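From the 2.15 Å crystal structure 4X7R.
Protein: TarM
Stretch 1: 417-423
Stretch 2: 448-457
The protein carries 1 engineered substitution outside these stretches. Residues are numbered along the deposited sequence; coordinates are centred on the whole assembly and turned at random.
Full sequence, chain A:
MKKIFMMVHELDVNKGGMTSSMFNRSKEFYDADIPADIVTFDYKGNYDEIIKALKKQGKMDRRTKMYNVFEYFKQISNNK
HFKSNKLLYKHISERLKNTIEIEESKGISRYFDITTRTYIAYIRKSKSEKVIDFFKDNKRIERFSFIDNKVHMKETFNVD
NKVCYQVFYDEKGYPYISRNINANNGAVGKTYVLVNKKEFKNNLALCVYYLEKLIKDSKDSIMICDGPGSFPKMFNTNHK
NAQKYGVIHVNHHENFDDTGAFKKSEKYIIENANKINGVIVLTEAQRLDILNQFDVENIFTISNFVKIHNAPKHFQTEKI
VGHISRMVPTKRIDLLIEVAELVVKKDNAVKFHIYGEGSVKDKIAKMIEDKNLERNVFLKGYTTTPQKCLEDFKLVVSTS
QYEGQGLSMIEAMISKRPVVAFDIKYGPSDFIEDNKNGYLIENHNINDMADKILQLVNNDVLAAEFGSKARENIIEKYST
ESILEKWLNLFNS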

# COMPACT_ATOMS: atom_id res chain seq x y z
N ARG A 417 -23.63 -2.28 8.65
CA ARG A 417 -23.96 -2.16 7.22
C ARG A 417 -23.80 -3.56 6.62
O ARG A 417 -22.68 -4.07 6.54
CB ARG A 417 -23.06 -1.11 6.50
CG ARG A 417 -23.08 0.31 7.13
CD ARG A 417 -24.47 0.73 7.57
NE ARG A 417 -24.58 2.13 8.01
CZ ARG A 417 -25.18 2.51 9.13
NH1 ARG A 417 -25.65 1.61 9.99
NH2 ARG A 417 -25.30 3.80 9.42
N PRO A 418 -24.91 -4.25 6.31
CA PRO A 418 -24.77 -5.63 5.79
C PRO A 418 -24.10 -5.70 4.43
O PRO A 418 -24.18 -4.75 3.65
CB PRO A 418 -26.21 -6.16 5.77
CG PRO A 418 -27.08 -4.94 5.70
CD PRO A 418 -26.33 -3.83 6.38
N VAL A 419 -23.40 -6.80 4.18
CA VAL A 419 -22.67 -7.04 2.93
C VAL A 419 -23.40 -8.04 2.03
O VAL A 419 -23.92 -9.05 2.51
CB VAL A 419 -21.22 -7.50 3.22
CG1 VAL A 419 -20.43 -7.70 1.93
CG2 VAL A 419 -20.50 -6.51 4.12
N VAL A 420 -23.44 -7.72 0.73
CA VAL A 420 -23.88 -8.57 -0.38
C VAL A 420 -22.56 -8.82 -1.18
O VAL A 420 -21.99 -7.90 -1.76
CB VAL A 420 -25.04 -7.95 -1.21
CG1 VAL A 420 -25.52 -8.93 -2.27
CG2 VAL A 420 -26.21 -7.56 -0.30
N ALA A 421 -22.01 -10.03 -1.05
CA ALA A 421 -20.72 -10.37 -1.61
C ALA A 421 -20.71 -11.66 -2.41
O ALA A 421 -21.42 -12.60 -2.07
CB ALA A 421 -19.70 -10.48 -0.49
N PHE A 422 -19.84 -11.72 -3.44
CA PHE A 422 -19.63 -12.96 -4.18
C PHE A 422 -18.90 -13.92 -3.23
O PHE A 422 -17.95 -13.49 -2.56
CB PHE A 422 -18.82 -12.73 -5.47
CG PHE A 422 -19.57 -12.10 -6.63
CD1 PHE A 422 -20.92 -12.36 -6.84
CD2 PHE A 422 -18.90 -11.29 -7.55
CE1 PHE A 422 -21.60 -11.80 -7.93
CE2 PHE A 422 -19.58 -10.73 -8.64
CZ PHE A 422 -20.93 -10.99 -8.83
N ASP A 423 -19.38 -15.18 -3.10
CA ASP A 423 -18.77 -16.20 -2.24
C ASP A 423 -17.47 -16.67 -2.92
O ASP A 423 -17.50 -17.56 -3.77
CB ASP A 423 -19.73 -17.39 -1.98
CG ASP A 423 -19.26 -18.31 -0.85
OD1 ASP A 423 -18.09 -18.21 -0.43
OD2 ASP A 423 -20.07 -19.14 -0.39
N ASP A 448 -28.65 -12.61 -9.35
CA ASP A 448 -28.98 -12.94 -7.96
C ASP A 448 -28.43 -11.87 -7.01
O ASP A 448 -29.07 -11.57 -6.01
CB ASP A 448 -28.50 -14.34 -7.55
CG ASP A 448 -29.00 -14.77 -6.18
OD1 ASP A 448 -30.23 -14.73 -5.95
OD2 ASP A 448 -28.15 -15.12 -5.32
N MET A 449 -27.29 -11.24 -7.36
CA MET A 449 -26.74 -10.17 -6.53
C MET A 449 -27.60 -8.91 -6.62
O MET A 449 -27.84 -8.27 -5.60
CB MET A 449 -25.29 -9.87 -6.88
CG MET A 449 -24.60 -9.10 -5.80
SD MET A 449 -22.88 -8.76 -6.14
CE MET A 449 -23.04 -7.28 -6.76
N ALA A 450 -28.06 -8.57 -7.85
CA ALA A 450 -28.96 -7.43 -8.09
C ALA A 450 -30.28 -7.64 -7.33
O ALA A 450 -30.77 -6.70 -6.70
CB ALA A 450 -29.22 -7.28 -9.58
N ASP A 451 -30.79 -8.89 -7.31
CA ASP A 451 -32.01 -9.29 -6.60
C ASP A 451 -31.89 -9.10 -5.09
O ASP A 451 -32.82 -8.58 -4.47
CB ASP A 451 -32.38 -10.76 -6.91
CG ASP A 451 -33.05 -11.00 -8.26
OD1 ASP A 451 -33.55 -10.02 -8.87
OD2 ASP A 451 -33.09 -12.18 -8.69
N LYS A 452 -30.74 -9.50 -4.50
CA LYS A 452 -30.51 -9.38 -3.06
C LYS A 452 -30.31 -7.95 -2.60
O LYS A 452 -30.77 -7.60 -1.51
CB LYS A 452 -29.39 -10.32 -2.57
CG LYS A 452 -29.69 -11.81 -2.82
CD LYS A 452 -30.80 -12.40 -1.96
CE LYS A 452 -31.28 -13.74 -2.48
NZ LYS A 452 -30.26 -14.81 -2.31
N ILE A 453 -29.69 -7.11 -3.44
CA ILE A 453 -29.49 -5.69 -3.17
C ILE A 453 -30.88 -5.03 -3.13
O ILE A 453 -31.18 -4.31 -2.17
CB ILE A 453 -28.54 -5.03 -4.21
CG1 ILE A 453 -27.07 -5.43 -3.92
CG2 ILE A 453 -28.70 -3.49 -4.26
CD1 ILE A 453 -26.13 -5.36 -5.13
N LEU A 454 -31.75 -5.36 -4.12
CA LEU A 454 -33.12 -4.84 -4.24
C LEU A 454 -33.98 -5.21 -3.03
O LEU A 454 -34.63 -4.32 -2.48
CB LEU A 454 -33.77 -5.27 -5.55
CG LEU A 454 -33.31 -4.51 -6.79
CD1 LEU A 454 -33.54 -5.32 -8.04
CD2 LEU A 454 -33.98 -3.15 -6.90
N GLN A 455 -33.95 -6.48 -2.59
CA GLN A 455 -34.67 -6.95 -1.39
C GLN A 455 -34.21 -6.12 -0.18
O GLN A 455 -35.03 -5.55 0.52
CB GLN A 455 -34.37 -8.44 -1.11
CG GLN A 455 -35.00 -9.45 -2.06
CD GLN A 455 -34.53 -10.87 -1.79
OE1 GLN A 455 -34.41 -11.32 -0.64
NE2 GLN A 455 -34.29 -11.62 -2.86
N LEU A 456 -32.89 -6.01 0.00
CA LEU A 456 -32.26 -5.30 1.11
C LEU A 456 -32.50 -3.77 1.13
O LEU A 456 -32.90 -3.26 2.19
CB LEU A 456 -30.78 -5.69 1.23
CG LEU A 456 -30.20 -6.07 2.61
CD1 LEU A 456 -31.15 -6.91 3.42
CD2 LEU A 456 -28.88 -6.82 2.46
N VAL A 457 -32.31 -3.05 -0.01
CA VAL A 457 -32.54 -1.59 -0.09
C VAL A 457 -34.00 -1.20 0.16
O VAL A 457 -34.25 -0.07 0.58
CB VAL A 457 -32.02 -0.86 -1.36
CG1 VAL A 457 -30.51 -0.75 -1.39
CG2 VAL A 457 -32.58 -1.46 -2.66

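Packing of a TarM strand centred on Val 420 against a helix that covers 448-457. The two run almost exactly antiparallel, at 175°, with their axes 9.1 Å apart at closest approach, so Pro 418 lies by Leu 456, at the later end of the helical stretch, and Phe 422 by Met 449, near its beginning. No hydrogen bond crosses the gap; the contact is made by the fit of apolar surfaces, which bury 335 Å² in all. Strand alternation sets the pattern: Val 420 points toward the helix, while Val 419 and Ala 421 point away.

Val 420 is the central bump. Its chi1 is t, and its two methyls enter a hollow lined by Met 449, Lys 452, Ile 453 and Leu 456, residues spaced three and four apart that fall along one side of the helix. CG1 of Val 420 lies 3.7 Å from CG of Met 449, 4.1 Å from CB of Lys 452 and 4.2 Å from CG1 of Ile 453; CG2 of Val 420 lies 3.9 Å from CD2 of Leu 456. The Lys 452 contact uses the base of the side chain, whose end leads away and forms a long salt bridge within the helix, NZ of Lys 452 to OD1 of Asp 448 at 3.6 Å.

Leu 456 also reaches Pro 418, its CD2 4.2 Å from CG of the proline ring, so this one methyl touches both Pro 418 and Val 420. Toward the other end, Met 449 extends with chi1 and chi2 both t and lays its sulfur over one face of the Phe 422 ring. SD of Met 449 sits 4.2 Å from the ring centroid, 26° off the normal, and 3.8 Å from CE1 of Phe 422. The CA-to-CB bond of Phe 422 points sideways, but the ring comes nearer the helix, close enough to meet the sulfur.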